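Local coordinates for aspartate aminotransferase (Leishmania major, PDB 4H51) that catalyses transamination of aspartate with pyridoxal phosphate as cofactor, probably with 2-oxoglutarate as the amino acceptor, at the interface of chains A and B. Numbering follows the deposited sequence. Chains: chain A/B, Aspartate aminotransferase.

The three contacts belong to the two-fold interface of one homodimer, and each has its twin with the chains exchanged. Contacts 1 and 2 are neighbours, with the centres of their C-alpha atoms about 10 Å apart. They share B:Arg273, whose CG packs on a proline in contact 1 while its guanidinium looks into the active-site region of contact 2. Contact 3 lies apart, its C-alpha centre about 33 Å from that of contact 1 and 31 Å from that of contact 2; there the N-terminal helix 17-22 of chain B reaches over chain A. Dimerisation therefore both completes the active site and is braced by a distant arm.

Contact 1: the interface of chains A and B. Residues chain A 305-308; chain B 271-273.
The carboxylate of B:Glu272 is the flat group that reaches over to chain A. OE1 takes the backbone N-H of A:His308 on its syn lone pair, the side of the other oxygen, at 3.2 Å from N to OE1. B:Ser271 OG, from the preceding residue of the same chain, donates to B:Glu272 OE2 at 2.9 Å from above the carboxylate plane, tilted 36° out of it. The methyl CB of A:Ala307 lies 3.7 Å from B:Glu272 OE2. Both oxygens thus have a donor, which should hold the rotation of the group.

The glutamate chain is bent at CB-CG (chi2 -45°), which curls its carboxylate back to the serine hydroxyl instead of letting it run straight out. Beside it, the backbone A:Ala307 N donates to the carbonyl oxygen B:Ser271 O at 3.0 Å. The alanine methyl also packs on the serine methylene, A:Ala307 CB to B:Ser271 CB 3.8 Å. Farther along, the A:Pro306 ring and the side chain of B:Arg273 meet at about a right angle, with A:Pro306 CA 3.6 Å from B:Arg273 CG.

In the fold, helix 307-318 of chain A begins here, after two loop prolines. Its first amides are taken up by the 3-10 helix 270-272 of chain B, and the carboxylate probably gains from the positive end of the helix.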
ATOM      1  N   PRO A 305      -1.535  -6.424   2.914  1.00 10.04           N
ATOM      2  CA  PRO A 305      -0.609  -5.374   3.397  1.00 10.06           C
ATOM      3  C   PRO A 305       0.757  -5.912   3.703  1.00  9.87           C
ATOM      4  O   PRO A 305       0.922  -7.120   3.852  1.00  9.68           O
ATOM      5  CB  PRO A 305      -1.282  -4.861   4.672  1.00 10.15           C
ATOM      6  CG  PRO A 305      -1.980  -6.081   5.215  1.00 10.09           C
ATOM      7  CD  PRO A 305      -2.409  -6.904   3.993  1.00 10.40           C
ATOM      8  N   PRO A 306       1.742  -5.019   3.858  1.00 10.21           N
ATOM      9  CA  PRO A 306       3.073  -5.485   4.221  1.00 10.49           C
ATOM     10  C   PRO A 306       3.160  -5.975   5.667  1.00 10.65           C
ATOM     11  O   PRO A 306       2.587  -5.339   6.561  1.00 10.63           O
ATOM     12  CB  PRO A 306       3.943  -4.231   4.051  1.00 10.46           C
ATOM     13  CG  PRO A 306       3.017  -3.103   4.157  1.00 10.27           C
ATOM     14  CD  PRO A 306       1.708  -3.557   3.606  1.00  9.99           C
ATOM     15  N   ALA A 307       3.913  -7.046   5.880  1.00 10.54           N
ATOM     16  CA  ALA A 307       3.944  -7.765   7.160  1.00 11.07           C
ATOM     17  C   ALA A 307       4.965  -7.196   8.142  1.00 11.28           C
ATOM     18  O   ALA A 307       4.762  -7.254   9.367  1.00 10.99           O
ATOM     19  CB  ALA A 307       4.245  -9.266   6.921  1.00 11.37           C
ATOM     20  N   HIS A 308       6.102  -6.718   7.654  1.00 11.16           N
ATOM     21  CA  HIS A 308       7.200  -6.420   8.587  1.00 11.99           C
ATOM     22  C   HIS A 308       6.809  -5.444   9.697  1.00 11.85           C
ATOM     23  O   HIS A 308       7.029  -5.721  10.840  1.00 12.54           O
ATOM     24  CB  HIS A 308       8.434  -5.896   7.825  1.00 12.70           C
ATOM     25  CG  HIS A 308       9.702  -5.724   8.692  1.00 12.87           C
ATOM     26  ND1 HIS A 308      10.285  -6.755   9.325  1.00 13.90           N
ATOM     27  CD2 HIS A 308      10.473  -4.603   8.999  1.00 12.58           C
ATOM     28  CE1 HIS A 308      11.396  -6.352   9.995  1.00 13.21           C
ATOM     29  NE2 HIS A 308      11.528  -5.043   9.820  1.00 13.44           N
TER
ATOM     30  N   SER B 271       5.029 -11.230   1.244  1.00  9.73           N
ATOM     31  CA  SER B 271       4.480 -10.455   2.346  1.00 10.24           C
ATOM     32  C   SER B 271       5.024  -9.041   2.460  1.00 10.29           C
ATOM     33  O   SER B 271       4.503  -8.273   3.237  1.00 10.50           O
ATOM     34  CB  SER B 271       4.702 -11.162   3.682  1.00 10.49           C
ATOM     35  OG  SER B 271       6.091 -11.250   3.910  1.00 10.23           O
ATOM     36  N   GLU B 272       6.076  -8.690   1.747  1.00 10.74           N
ATOM     37  CA  GLU B 272       6.675  -7.360   1.909  1.00 11.69           C
ATOM     38  C   GLU B 272       6.292  -6.342   0.813  1.00 11.44           C
ATOM     39  O   GLU B 272       6.589  -5.140   0.938  1.00 11.97           O
ATOM     40  CB  GLU B 272       8.184  -7.479   2.022  1.00 13.40           C
ATOM     41  CG  GLU B 272       8.635  -8.352   3.207  1.00 15.53           C
ATOM     42  CD  GLU B 272       7.886  -8.068   4.512  1.00 17.43           C
ATOM     43  OE1 GLU B 272       7.702  -6.874   4.941  1.00 20.90           O
ATOM     44  OE2 GLU B 272       7.436  -9.051   5.138  1.00 19.35           O
ATOM     45  N   ARG B 273       5.623  -6.814  -0.229  1.00 11.02           N
ATOM     46  CA  ARG B 273       4.936  -5.964  -1.177  1.00 10.66           C
ATOM     47  C   ARG B 273       5.879  -4.994  -1.894  1.00 11.11           C
ATOM     48  O   ARG B 273       5.679  -3.776  -1.862  1.00 12.10           O
ATOM     49  CB  ARG B 273       3.803  -5.180  -0.508  1.00 10.81           C
ATOM     50  CG  ARG B 273       3.020  -5.906   0.604  1.00 10.52           C
ATOM     51  CD  ARG B 273       2.376  -7.200   0.189  1.00 10.27           C
ATOM     52  NE  ARG B 273       1.390  -7.024  -0.898  1.00 10.12           N
ATOM     53  CZ  ARG B 273       1.394  -7.633  -2.072  1.00  9.59           C
ATOM     54  NH1 ARG B 273       2.355  -8.519  -2.374  1.00  9.92           N
ATOM     55  NH2 ARG B 273       0.456  -7.327  -2.969  1.00  9.45           N
TER

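Contact 2: the interface of chains A and B. Residues chain A 83-84, 86, 299, 303; chain B 33, 119, 147, 273.
A:Thr303, which bonds B:Thr119 across the interface, sits in a loop with a positive phi of 75°, whereas B:Thr119 is in regular helix 117-129. The two hydroxyls share a hydrogen bond of 2.8 Å between A:Thr303 OG1 and B:Thr119 OG1, its direction undecided. OG1 of A:Thr303 lies anti to its own carbonyl carbon (chi1 -75°), which turns it to the partner and sends the methyl CG2 toward B:Phe33. A:Thr303 OG1 also accepts from A:Arg299 NH1 at 3.0 Å, in the guanidinium plane, so the arginine is steadied from its own chain.

One guanidinium face of A:Arg299 has B:Phe33 CE1 over its rim, the planes 65° apart; this phenyl is poorly ordered, so its packing is only approximate. NH1 of A:Arg299 also comes 3.8 Å from CZ2 of B:Trp147, the indole standing nearly upright to the guanidinium. At the edge of the A:Tyr83 ring, in plane, lies B:Arg273 NH1, 3.6 Å from A:Tyr83 CE1.

Both chains build the active site here. In this family B:Arg273 and A:Tyr83 hold the cofactor phosphate, B:Trp147 covers the pyridine ring, and A:Arg299 receives the distal carboxylate of the dicarboxylic substrate. Chain A thus supplies a phosphate-binding tyrosine and a substrate-binding arginine to the active site of chain B, where the cofactor is linked to B:Lys265.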
ATOM      1  N   TYR A  83       2.127 -14.529   1.721  1.00 11.36           N
ATOM      2  CA  TYR A  83       1.063 -13.517   1.750  1.00 10.84           C
ATOM      3  C   TYR A  83       0.324 -13.497   3.092  1.00 10.75           C
ATOM      4  O   TYR A  83      -0.009 -14.531   3.629  1.00 11.07           O
ATOM      5  CB  TYR A  83       0.027 -13.808   0.696  1.00 11.21           C
ATOM      6  CG  TYR A  83       0.403 -13.491  -0.732  1.00 11.33           C
ATOM      7  CD1 TYR A  83       0.785 -12.204  -1.099  1.00 11.74           C
ATOM      8  CD2 TYR A  83       0.343 -14.466  -1.730  1.00 12.08           C
ATOM      9  CE1 TYR A  83       1.075 -11.902  -2.435  1.00 12.01           C
ATOM     10  CE2 TYR A  83       0.634 -14.162  -3.052  1.00 11.99           C
ATOM     11  CZ  TYR A  83       0.999 -12.847  -3.387  1.00 12.23           C
ATOM     12  OH  TYR A  83       1.327 -12.527  -4.714  1.00 12.37           O
ATOM     13  N   LEU A  84       0.145 -12.321   3.653  1.00 10.49           N
ATOM     14  CA  LEU A  84      -0.858 -12.157   4.716  1.00 10.44           C
ATOM     15  C   LEU A  84      -2.242 -12.318   4.051  1.00 10.35           C
ATOM     16  O   LEU A  84      -2.414 -12.094   2.836  1.00  9.65           O
ATOM     17  CB  LEU A  84      -0.752 -10.806   5.391  1.00  9.95           C
ATOM     18  CG  LEU A  84       0.502 -10.506   6.240  1.00 10.17           C
ATOM     19  CD1 LEU A  84       0.485  -9.074   6.792  1.00  9.60           C
ATOM     20  CD2 LEU A  84       0.652 -11.503   7.403  1.00 10.21           C
ATOM     21  N   ILE A  86      -5.913 -10.835   3.189  1.00 11.36           N
ATOM     22  CA  ILE A  86      -6.242  -9.499   2.656  1.00 11.86           C
ATOM     23  C   ILE A  86      -6.371  -8.470   3.778  1.00 11.75           C
ATOM     24  O   ILE A  86      -5.888  -7.334   3.688  1.00 11.15           O
ATOM     25  CB  ILE A  86      -7.541  -9.561   1.830  1.00 12.30           C
ATOM     26  CG1 ILE A  86      -7.326 -10.387   0.564  1.00 12.70           C
ATOM     27  CG2 ILE A  86      -8.048  -8.162   1.473  1.00 12.43           C
ATOM     28  CD1 ILE A  86      -8.631 -10.778  -0.125  1.00 13.62           C
ATOM     29  N   ARG A 299      -8.370  -5.571  -1.771  1.00 13.75           N
ATOM     30  CA  ARG A 299      -7.920  -6.514  -2.787  1.00 14.71           C
ATOM     31  C   ARG A 299      -7.714  -5.812  -4.139  1.00 14.83           C
ATOM     32  O   ARG A 299      -6.732  -6.068  -4.843  1.00 13.89           O
ATOM     33  CB  ARG A 299      -8.929  -7.653  -2.910  1.00 15.48           C
ATOM     34  CG  ARG A 299      -8.711  -8.748  -3.950  1.00 17.31           C
ATOM     35  CD  ARG A 299      -7.317  -9.341  -4.057  1.00 19.27           C
ATOM     36  NE  ARG A 299      -7.377 -10.698  -4.627  1.00 20.43           N
ATOM     37  CZ  ARG A 299      -6.350 -11.366  -5.167  1.00 22.63           C
ATOM     38  NH1 ARG A 299      -5.140 -10.801  -5.281  1.00 20.81           N
ATOM     39  NH2 ARG A 299      -6.562 -12.612  -5.618  1.00 21.97           N
ATOM     40  N   THR A 303      -3.935  -5.892  -2.795  1.00 10.68           N
ATOM     41  CA  THR A 303      -4.074  -7.337  -2.508  1.00 10.95           C
ATOM     42  C   THR A 303      -4.001  -7.627  -1.015  1.00 11.00           C
ATOM     43  O   THR A 303      -4.974  -8.144  -0.438  1.00 10.85           O
ATOM     44  CB  THR A 303      -3.135  -8.217  -3.335  1.00 10.80           C
ATOM     45  OG1 THR A 303      -3.651  -8.288  -4.672  1.00 10.95           O
ATOM     46  CG2 THR A 303      -3.044  -9.685  -2.761  1.00 11.23           C
TER
ATOM     47  N   PHE B  33      -8.203 -16.447  -2.770  1.00 33.82           N
ATOM     48  CA  PHE B  33      -7.833 -16.424  -1.323  1.00 34.52           C
ATOM     49  C   PHE B  33      -8.784 -17.303  -0.473  1.00 32.95           C
ATOM     50  O   PHE B  33      -8.330 -17.943   0.520  1.00 30.47           O
ATOM     51  CB  PHE B  33      -7.712 -14.991  -0.751  1.00 35.98           C
ATOM     52  CG  PHE B  33      -6.352 -14.364  -0.953  1.00 37.04           C
ATOM     53  CD1 PHE B  33      -5.848 -14.126  -2.248  1.00 37.39           C
ATOM     54  CD2 PHE B  33      -5.552 -14.005   0.141  1.00 36.73           C
ATOM     55  CE1 PHE B  33      -4.594 -13.544  -2.436  1.00 34.74           C
ATOM     56  CE2 PHE B  33      -4.300 -13.415  -0.051  1.00 35.40           C
ATOM     57  CZ  PHE B  33      -3.821 -13.197  -1.344  1.00 35.35           C
ATOM     58  N   THR B 119       0.400  -5.747  -7.658  1.00  9.95           N
ATOM     59  CA  THR B 119      -0.996  -5.357  -7.609  1.00  9.62           C
ATOM     60  C   THR B 119      -1.036  -3.838  -7.507  1.00  9.60           C
ATOM     61  O   THR B 119      -1.766  -3.197  -8.239  1.00  9.30           O
ATOM     62  CB  THR B 119      -1.783  -5.960  -6.422  1.00  9.94           C
ATOM     63  OG1 THR B 119      -1.680  -7.401  -6.387  1.00  9.75           O
ATOM     64  CG2 THR B 119      -3.259  -5.498  -6.462  1.00  9.59           C
ATOM     65  N   TRP B 147      -5.660 -13.053 -14.927  1.00 14.60           N
ATOM     66  CA  TRP B 147      -5.614 -13.046 -13.485  1.00 14.78           C
ATOM     67  C   TRP B 147      -6.909 -12.534 -12.977  1.00 15.93           C
ATOM     68  O   TRP B 147      -7.324 -11.434 -13.317  1.00 14.31           O
ATOM     69  CB  TRP B 147      -4.526 -12.126 -13.059  1.00 14.58           C
ATOM     70  CG  TRP B 147      -4.317 -11.953 -11.593  1.00 14.92           C
ATOM     71  CD1 TRP B 147      -4.272 -12.925 -10.614  1.00 16.50           C
ATOM     72  CD2 TRP B 147      -3.902 -10.727 -10.934  1.00 15.16           C
ATOM     73  NE1 TRP B 147      -3.920 -12.381  -9.398  1.00 17.46           N
ATOM     74  CE2 TRP B 147      -3.667 -11.061  -9.531  1.00 16.35           C
ATOM     75  CE3 TRP B 147      -3.738  -9.428 -11.343  1.00 14.65           C
ATOM     76  CZ2 TRP B 147      -3.335 -10.083  -8.587  1.00 15.78           C
ATOM     77  CZ3 TRP B 147      -3.384  -8.454 -10.392  1.00 14.83           C
ATOM     78  CH2 TRP B 147      -3.167  -8.785  -9.054  1.00 14.83           C
ATOM     79  N   ARG B 273       5.623  -6.814  -0.229  1.00 11.02           N
ATOM     80  CA  ARG B 273       4.936  -5.964  -1.177  1.00 10.66           C
ATOM     81  C   ARG B 273       5.879  -4.994  -1.894  1.00 11.11           C
ATOM     82  O   ARG B 273       5.679  -3.776  -1.862  1.00 12.10           O
ATOM     83  CB  ARG B 273       3.803  -5.180  -0.508  1.00 10.81           C
ATOM     84  CG  ARG B 273       3.020  -5.906   0.604  1.00 10.52           C
ATOM     85  CD  ARG B 273       2.376  -7.200   0.189  1.00 10.27           C
ATOM     86  NE  ARG B 273       1.390  -7.024  -0.898  1.00 10.12           N
ATOM     87  CZ  ARG B 273       1.394  -7.633  -2.072  1.00  9.59           C
ATOM     88  NH1 ARG B 273       2.355  -8.519  -2.374  1.00  9.92           N
ATOM     89  NH2 ARG B 273       0.456  -7.327  -2.969  1.00  9.45           N
TER

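Contact 3: the interface of chains A and B. Residues chain A 223-225, 256; chain B 17-18, 21.
A:Glu256 and B:Thr17 run past each other in opposite directions. A:Glu256 CB is 3.8 Å from B:Thr17 OG1, and CG stays near the same hydroxyl. After a bend at chi2 (75°), A:Glu256 CD lies 3.5 Å from B:Thr17 OG1 and also nears the methyl of B:Ala18. At the tip, OE1 accepts from B:Thr17 OG1 on its anti side, somewhat out of the carboxylate plane; the two oxygens are modelled too close for the distance to be trusted. A:Glu256 OE2 turns to the methyl of B:Ala18, 3.6 Å from its CB.

Water adds to the grip on OE1. Water 2 lies 2.8 Å from A:Glu256 OE1 and 3.0 Å from the backbone N of B:Ala18, so the carboxylate also reaches an amide in the first turn of helix 17-22. Water 1 links the backbone N of A:Glu256 with the hydroxyl of B:Thr17. The start of this helix may help stabilise the carboxylate's charge.

A second polar link runs from the indole N-H of B:Trp21 to the amide oxygen of A:Gln225, NE1 to OE1 2.9 Å. Amide and indole stand 80° apart. At the other end of the amide, A:Gln225 NE2 donates to A:Glu256 O at 3.0 Å, almost head-on to the carbonyl; this fixes the flip of the amide and presents its oxygen to the tryptophan.

The site holds the N-terminal arm of one subunit on the other, an exchange typical of these aminotransferases that helps hold the homodimer together.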
ATOM      1  N   HIS A 223     -27.042  12.809  14.315  1.00 23.18           N
ATOM      2  CA  HIS A 223     -26.886  11.560  13.594  1.00 23.04           C
ATOM      3  C   HIS A 223     -25.705  11.614  12.647  1.00 20.98           C
ATOM      4  O   HIS A 223     -25.735  11.035  11.553  1.00 21.08           O
ATOM      5  CB  HIS A 223     -28.182  11.186  12.864  1.00 25.59           C
ATOM      6  CG  HIS A 223     -29.444  11.477  13.660  1.00 27.64           C
ATOM      7  ND1 HIS A 223     -29.783  10.787  14.769  1.00 29.83           N
ATOM      8  CD2 HIS A 223     -30.439  12.424  13.473  1.00 29.30           C
ATOM      9  CE1 HIS A 223     -30.931  11.259  15.264  1.00 29.95           C
ATOM     10  NE2 HIS A 223     -31.341  12.264  14.474  1.00 30.31           N
ATOM     11  N   HIS A 224     -24.629  12.279  13.076  1.00 19.11           N
ATOM     12  CA  HIS A 224     -23.406  12.406  12.260  1.00 17.93           C
ATOM     13  C   HIS A 224     -22.551  11.172  12.369  1.00 16.84           C
ATOM     14  O   HIS A 224     -22.589  10.478  13.380  1.00 17.50           O
ATOM     15  CB  HIS A 224     -22.564  13.594  12.727  1.00 17.38           C
ATOM     16  CG  HIS A 224     -23.169  14.934  12.418  1.00 17.98           C
ATOM     17  ND1 HIS A 224     -23.864  15.185  11.291  1.00 18.01           N
ATOM     18  CD2 HIS A 224     -23.090  16.126  13.098  1.00 18.09           C
ATOM     19  CE1 HIS A 224     -24.260  16.470  11.300  1.00 18.29           C
ATOM     20  NE2 HIS A 224     -23.788  17.042  12.400  1.00 18.14           N
ATOM     21  N   GLN A 225     -21.778  10.889  11.334  1.00 15.88           N
ATOM     22  CA  GLN A 225     -20.762   9.838  11.359  1.00 14.70           C
ATOM     23  C   GLN A 225     -19.483  10.431  11.875  1.00 14.03           C
ATOM     24  O   GLN A 225     -19.006  11.474  11.370  1.00 13.91           O
ATOM     25  CB  GLN A 225     -20.496   9.267   9.956  1.00 14.22           C
ATOM     26  CG  GLN A 225     -19.348   8.281   9.907  1.00 13.82           C
ATOM     27  CD  GLN A 225     -19.648   6.970  10.630  1.00 13.58           C
ATOM     28  OE1 GLN A 225     -20.745   6.412  10.481  1.00 14.44           O
ATOM     29  NE2 GLN A 225     -18.705   6.485  11.406  1.00 12.64           N
ATOM     30  N   GLU A 256     -21.047   4.950  16.536  1.00 16.37           N
ATOM     31  CA  GLU A 256     -20.463   3.984  15.611  1.00 16.47           C
ATOM     32  C   GLU A 256     -19.147   4.546  15.109  1.00 15.03           C
ATOM     33  O   GLU A 256     -19.092   5.102  13.988  1.00 15.21           O
ATOM     34  CB  GLU A 256     -21.383   3.683  14.422  1.00 18.20           C
ATOM     35  CG  GLU A 256     -22.433   2.607  14.669  1.00 20.10           C
ATOM     36  CD  GLU A 256     -23.572   3.046  15.523  1.00 22.13           C
ATOM     37  OE1 GLU A 256     -24.012   4.231  15.441  1.00 23.77           O
ATOM     38  OE2 GLU A 256     -24.073   2.186  16.272  1.00 24.68           O
TER
ATOM     39  N   THR B  17     -26.912   6.567  12.605  1.00 29.01           N
ATOM     40  CA  THR B  17     -25.795   5.963  11.920  1.00 27.64           C
ATOM     41  C   THR B  17     -25.927   4.438  11.956  1.00 27.14           C
ATOM     42  O   THR B  17     -25.603   3.772  10.978  1.00 26.01           O
ATOM     43  CB  THR B  17     -24.404   6.389  12.456  1.00 27.06           C
ATOM     44  OG1 THR B  17     -24.271   6.017  13.820  1.00 27.11           O
ATOM     45  CG2 THR B  17     -24.215   7.895  12.284  1.00 27.26           C
ATOM     46  N   ALA B  18     -26.449   3.894  13.052  1.00 28.22           N
ATOM     47  CA  ALA B  18     -26.638   2.445  13.112  1.00 28.77           C
ATOM     48  C   ALA B  18     -27.534   1.979  11.939  1.00 28.96           C
ATOM     49  O   ALA B  18     -27.239   0.993  11.283  1.00 27.14           O
ATOM     50  CB  ALA B  18     -27.196   2.019  14.454  1.00 29.48           C
ATOM     51  N   TRP B  21     -25.567   2.111   8.460  1.00 25.92           N
ATOM     52  CA  TRP B  21     -24.656   0.992   8.283  1.00 24.75           C
ATOM     53  C   TRP B  21     -25.402  -0.283   7.968  1.00 26.56           C
ATOM     54  O   TRP B  21     -24.897  -1.146   7.260  1.00 24.32           O
ATOM     55  CB  TRP B  21     -23.733   0.766   9.495  1.00 23.59           C
ATOM     56  CG  TRP B  21     -22.592   1.776   9.548  1.00 21.82           C
ATOM     57  CD1 TRP B  21     -22.545   2.954  10.305  1.00 21.87           C
ATOM     58  CD2 TRP B  21     -21.322   1.741   8.813  1.00 20.31           C
ATOM     59  NE1 TRP B  21     -21.375   3.631  10.071  1.00 21.09           N
ATOM     60  CE2 TRP B  21     -20.590   2.959   9.199  1.00 19.90           C
ATOM     61  CE3 TRP B  21     -20.733   0.862   7.896  1.00 19.15           C
ATOM     62  CZ2 TRP B  21     -19.340   3.247   8.700  1.00 18.98           C
ATOM     63  CZ3 TRP B  21     -19.481   1.175   7.391  1.00 18.61           C
ATOM     64  CH2 TRP B  21     -18.792   2.336   7.779  1.00 18.44           C
TER
HETATM   65  O   HOH W   1     -22.736   7.216  15.456  1.00 15.94           O
HETATM   66  O   HOH W   2     -26.519   5.341  15.700  1.00 26.38           O